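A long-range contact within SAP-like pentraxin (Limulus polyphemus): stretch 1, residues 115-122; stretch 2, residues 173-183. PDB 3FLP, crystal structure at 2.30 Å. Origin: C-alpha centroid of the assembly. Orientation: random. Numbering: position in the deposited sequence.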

ATOM      1  N   VAL A 115       4.486  20.838 -40.537  1.00  9.81           N
ATOM      2  CA  VAL A 115       5.462  21.223 -39.527  1.00  9.83           C
ATOM      3  C   VAL A 115       4.748  21.707 -38.276  1.00  9.20           C
ATOM      4  O   VAL A 115       3.612  22.191 -38.336  1.00  7.22           O
ATOM      5  CB  VAL A 115       6.425  22.328 -40.035  1.00 10.60           C
ATOM      6  CG1 VAL A 115       7.158  21.837 -41.270  1.00  7.10           C
ATOM      7  CG2 VAL A 115       5.658  23.610 -40.331  1.00  8.33           C
ATOM      8  N   TYR A 116       5.424  21.561 -37.142  1.00  8.68           N
ATOM      9  CA  TYR A 116       4.868  21.945 -35.863  1.00  7.27           C
ATOM     10  C   TYR A 116       5.858  22.724 -35.010  1.00  9.00           C
ATOM     11  O   TYR A 116       7.054  22.428 -34.999  1.00  8.94           O
ATOM     12  CB  TYR A 116       4.435  20.693 -35.106  1.00  7.66           C
ATOM     13  CG  TYR A 116       3.411  19.855 -35.838  1.00  7.15           C
ATOM     14  CD1 TYR A 116       3.775  19.042 -36.916  1.00  5.62           C
ATOM     15  CD2 TYR A 116       2.071  19.896 -35.468  1.00  4.83           C
ATOM     16  CE1 TYR A 116       2.819  18.297 -37.600  1.00  5.83           C
ATOM     17  CE2 TYR A 116       1.120  19.163 -36.137  1.00  7.13           C
ATOM     18  CZ  TYR A 116       1.494  18.366 -37.202  1.00  6.27           C
ATOM     19  OH  TYR A 116       0.522  17.655 -37.858  1.00 10.10           O
ATOM     20  N   ALA A 117       5.351  23.717 -34.290  1.00  9.27           N
ATOM     21  CA  ALA A 117       6.173  24.529 -33.407  1.00  9.67           C
ATOM     22  C   ALA A 117       5.563  24.413 -32.015  1.00  9.69           C
ATOM     23  O   ALA A 117       4.376  24.685 -31.828  1.00 11.34           O
ATOM     24  CB  ALA A 117       6.170  25.975 -33.877  1.00  9.83           C
ATOM     25  N   ASN A 118       6.370  23.988 -31.050  1.00  8.45           N
ATOM     26  CA  ASN A 118       5.916  23.816 -29.678  1.00  9.45           C
ATOM     27  C   ASN A 118       4.674  22.930 -29.570  1.00  9.48           C
ATOM     28  O   ASN A 118       3.772  23.184 -28.764  1.00  7.95           O
ATOM     29  CB  ASN A 118       5.663  25.183 -29.022  1.00  8.97           C
ATOM     30  CG  ASN A 118       6.955  25.901 -28.672  1.00 11.36           C
ATOM     31  OD1 ASN A 118       8.025  25.284 -28.628  1.00 11.06           O
ATOM     32  ND2 ASN A 118       6.865  27.201 -28.407  1.00 12.26           N
ATOM     33  N   GLY A 119       4.635  21.887 -30.394  1.00 10.00           N
ATOM     34  CA  GLY A 119       3.518  20.961 -30.359  1.00 11.27           C
ATOM     35  C   GLY A 119       2.249  21.382 -31.076  1.00 12.29           C
ATOM     36  O   GLY A 119       1.258  20.655 -31.043  1.00 14.46           O
ATOM     37  N   SER A 120       2.259  22.544 -31.722  1.00 12.24           N
ATOM     38  CA  SER A 120       1.077  23.009 -32.449  1.00 14.06           C
ATOM     39  C   SER A 120       1.322  23.045 -33.949  1.00 12.89           C
ATOM     40  O   SER A 120       2.398  23.418 -34.395  1.00 13.03           O
ATOM     41  CB  SER A 120       0.665  24.411 -31.983  1.00 15.32           C
ATOM     42  OG  SER A 120       0.171  24.386 -30.654  1.00 19.46           O
ATOM     43  N   PRO A 121       0.316  22.659 -34.746  1.00 13.68           N
ATOM     44  CA  PRO A 121       0.437  22.653 -36.210  1.00 14.00           C
ATOM     45  C   PRO A 121       0.582  24.054 -36.796  1.00 14.72           C
ATOM     46  O   PRO A 121      -0.156  24.963 -36.426  1.00 16.62           O
ATOM     47  CB  PRO A 121      -0.850  21.959 -36.661  1.00 14.14           C
ATOM     48  CG  PRO A 121      -1.841  22.346 -35.586  1.00 12.29           C
ATOM     49  CD  PRO A 121      -1.020  22.199 -34.317  1.00 12.46           C
ATOM     50  N   CYS A 122       1.540  24.231 -37.701  1.00 15.32           N
ATOM     51  CA  CYS A 122       1.748  25.532 -38.333  1.00 16.61           C
ATOM     52  C   CYS A 122       1.088  25.544 -39.706  1.00 17.04           C
ATOM     53  O   CYS A 122       0.800  26.604 -40.257  1.00 16.46           O
ATOM     54  CB  CYS A 122       3.235  25.833 -38.513  1.00 17.66           C
ATOM     55  SG  CYS A 122       4.246  25.809 -37.000  1.00 20.03           S
TER
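Stretch 2 (173-183) LTTHQVSTVAS

Stretch 2 lies as a short helix, residues 175-182, across a β-hairpin formed by stretch 1, in which strands 115-117 and 120-122 are joined by a type I' turn from Ala-117 to Ser-120. The helix runs from Thr-175, near Tyr-116 and Pro-121, to Ala-182, beside the turn; the closest CA atoms are those of Gly-119 and Ser-179, 4.2 Å apart. Together the two stretches bury 325 Å², most of it through Tyr-116, Thr-175 and Gly-119.

Tyr-116, with chi1 in the m well, points its CA-to-CB bond toward the helix and lays its ring along the first turns. Val-178, in the t rotamer, covers one face: its CG2 stands 4.0 Å from the centroid of the Tyr-116 ring and 13° off the normal, a CH-pi contact, while Val-178 CG1 approaches Tyr-116 CG to 3.6 Å. At the ring edge, Tyr-116 OH and Thr-175 OG1 are hydrogen bonded at 2.7 Å. The m rotamer of Thr-175 directs OG1 to the phenol and leaves Thr-175 CG2 4.1 Å from Pro-121 CG. The helix start is itself secured by Thr-174, the N-cap, whose OG1 accepts from Gln-177 N at 3.1 Å.

At the hairpin turn, Gly-119 allows the helix backbone to come close. Gly-119 CA lies 3.5 Å from Ala-182 CB, and Gly-119 O lies 3.6 Å from Ser-179 CB. A CB on Gly-119 would fall only 3.1 Å from Ala-182 CB, and at phi/psi of 80/2° it would also press against the carbonyl oxygen of Asn-118. Ala-182 points its CA-to-CB bond toward the turn. A water molecule completes the contact, its O donating to Gly-119 O at 2.7 Å and to Thr-175 O at 2.6 Å, so that it bridges the turn to the first residue of the helix.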

ATOM      1  N   LEU A 173       3.651  10.970 -38.189  1.00  8.09           N
ATOM      2  CA  LEU A 173       2.890  11.220 -36.975  1.00  8.63           C
ATOM      3  C   LEU A 173       1.723  12.190 -37.176  1.00  7.62           C
ATOM      4  O   LEU A 173       1.805  13.122 -37.976  1.00  5.50           O
ATOM      5  CB  LEU A 173       3.836  11.737 -35.882  1.00  7.88           C
ATOM      6  CG  LEU A 173       4.473  10.688 -34.953  1.00  9.27           C
ATOM      7  CD1 LEU A 173       5.134   9.595 -35.745  1.00  6.47           C
ATOM      8  CD2 LEU A 173       5.480  11.366 -34.027  1.00  9.54           C
ATOM      9  N   THR A 174       0.631  11.949 -36.456  1.00  7.07           N
ATOM     10  CA  THR A 174      -0.541  12.811 -36.546  1.00  7.53           C
ATOM     11  C   THR A 174      -0.333  14.083 -35.725  1.00  8.56           C
ATOM     12  O   THR A 174       0.595  14.186 -34.920  1.00  9.05           O
ATOM     13  CB  THR A 174      -1.810  12.125 -35.996  1.00  7.60           C
ATOM     14  OG1 THR A 174      -1.639  11.889 -34.590  1.00  6.57           O
ATOM     15  CG2 THR A 174      -2.085  10.788 -36.729  1.00  4.32           C
ATOM     16  N   THR A 175      -1.215  15.047 -35.936  1.00  8.61           N
ATOM     17  CA  THR A 175      -1.168  16.306 -35.220  1.00  9.54           C
ATOM     18  C   THR A 175      -1.227  16.053 -33.716  1.00 10.52           C
ATOM     19  O   THR A 175      -0.460  16.643 -32.950  1.00  8.68           O
ATOM     20  CB  THR A 175      -2.342  17.205 -35.661  1.00  9.64           C
ATOM     21  OG1 THR A 175      -2.079  17.680 -36.987  1.00 10.15           O
ATOM     22  CG2 THR A 175      -2.529  18.381 -34.716  1.00  6.91           C
ATOM     23  N   HIS A 176      -2.126  15.164 -33.295  1.00 11.14           N
ATOM     24  CA  HIS A 176      -2.261  14.850 -31.876  1.00 12.19           C
ATOM     25  C   HIS A 176      -0.992  14.218 -31.310  1.00 11.74           C
ATOM     26  O   HIS A 176      -0.561  14.554 -30.205  1.00 12.75           O
ATOM     27  CB  HIS A 176      -3.439  13.902 -31.629  1.00 13.70           C
ATOM     28  CG  HIS A 176      -3.470  13.341 -30.238  1.00 16.90           C
ATOM     29  ND1 HIS A 176      -3.663  14.128 -29.121  1.00 18.79           N
ATOM     30  CD2 HIS A 176      -3.279  12.081 -29.780  1.00 18.00           C
ATOM     31  CE1 HIS A 176      -3.585  13.379 -28.036  1.00 17.98           C
ATOM     32  NE2 HIS A 176      -3.352  12.133 -28.408  1.00 19.48           N
ATOM     33  N   GLN A 177      -0.403  13.293 -32.060  1.00 10.33           N
ATOM     34  CA  GLN A 177       0.811  12.629 -31.608  1.00 10.46           C
ATOM     35  C   GLN A 177       1.987  13.600 -31.447  1.00  9.19           C
ATOM     36  O   GLN A 177       2.771  13.474 -30.509  1.00  9.25           O
ATOM     37  CB  GLN A 177       1.173  11.494 -32.568  1.00  7.90           C
ATOM     38  CG  GLN A 177       0.139  10.373 -32.576  1.00  7.60           C
ATOM     39  CD  GLN A 177       0.519   9.240 -33.514  1.00  6.81           C
ATOM     40  OE1 GLN A 177       0.898   9.472 -34.666  1.00  5.90           O
ATOM     41  NE2 GLN A 177       0.413   8.011 -33.030  1.00  5.22           N
ATOM     42  N   VAL A 178       2.108  14.569 -32.346  1.00  8.39           N
ATOM     43  CA  VAL A 178       3.200  15.532 -32.240  1.00  8.86           C
ATOM     44  C   VAL A 178       3.062  16.346 -30.949  1.00  8.48           C
ATOM     45  O   VAL A 178       4.059  16.680 -30.314  1.00  7.89           O
ATOM     46  CB  VAL A 178       3.239  16.489 -33.450  1.00  8.76           C
ATOM     47  CG1 VAL A 178       4.317  17.539 -33.252  1.00  9.00           C
ATOM     48  CG2 VAL A 178       3.540  15.704 -34.717  1.00 10.05           C
ATOM     49  N   SER A 179       1.829  16.645 -30.545  1.00  9.08           N
ATOM     50  CA  SER A 179       1.633  17.410 -29.320  1.00  9.82           C
ATOM     51  C   SER A 179       2.077  16.587 -28.111  1.00  9.14           C
ATOM     52  O   SER A 179       2.567  17.146 -27.130  1.00  9.18           O
ATOM     53  CB  SER A 179       0.168  17.844 -29.159  1.00 10.47           C
ATOM     54  OG  SER A 179      -0.660  16.774 -28.753  1.00 14.55           O
ATOM     55  N   THR A 180       1.929  15.263 -28.175  1.00  8.09           N
ATOM     56  CA  THR A 180       2.357  14.429 -27.047  1.00  8.07           C
ATOM     57  C   THR A 180       3.878  14.300 -27.043  1.00  9.13           C
ATOM     58  O   THR A 180       4.476  14.003 -26.013  1.00  9.56           O
ATOM     59  CB  THR A 180       1.730  13.001 -27.071  1.00  7.29           C
ATOM     60  OG1 THR A 180       2.260  12.243 -28.168  1.00  7.22           O
ATOM     61  CG2 THR A 180       0.219  13.087 -27.207  1.00  5.02           C
ATOM     62  N   VAL A 181       4.503  14.523 -28.197  1.00  9.74           N
ATOM     63  CA  VAL A 181       5.959  14.459 -28.296  1.00  9.09           C
ATOM     64  C   VAL A 181       6.575  15.737 -27.703  1.00 11.04           C
ATOM     65  O   VAL A 181       7.547  15.678 -26.946  1.00 10.98           O
ATOM     66  CB  VAL A 181       6.425  14.327 -29.777  1.00  9.75           C
ATOM     67  CG1 VAL A 181       7.941  14.452 -29.866  1.00 10.19           C
ATOM     68  CG2 VAL A 181       5.980  12.993 -30.361  1.00  7.37           C
ATOM     69  N   ALA A 182       5.995  16.888 -28.036  1.00 12.08           N
ATOM     70  CA  ALA A 182       6.518  18.173 -27.569  1.00 12.93           C
ATOM     71  C   ALA A 182       6.385  18.445 -26.067  1.00 13.41           C
ATOM     72  O   ALA A 182       7.269  19.057 -25.472  1.00 13.02           O
ATOM     73  CB  ALA A 182       5.874  19.318 -28.355  1.00 10.87           C
ATOM     74  N   SER A 183       5.290  17.999 -25.459  1.00 15.86           N
ATOM     75  CA  SER A 183       5.071  18.235 -24.031  1.00 17.37           C
ATOM     76  C   SER A 183       6.286  17.905 -23.189  1.00 18.19           C
ATOM     77  O   SER A 183       6.782  16.778 -23.207  1.00 16.06           O
ATOM     78  CB  SER A 183       3.875  17.441 -23.513  1.00 17.48           C
ATOM     79  OG  SER A 183       2.669  17.961 -24.045  1.00 25.29           O
TER
HETATM   80  O   HOH W   1      -0.388  19.239 -32.598  1.00 17.12           O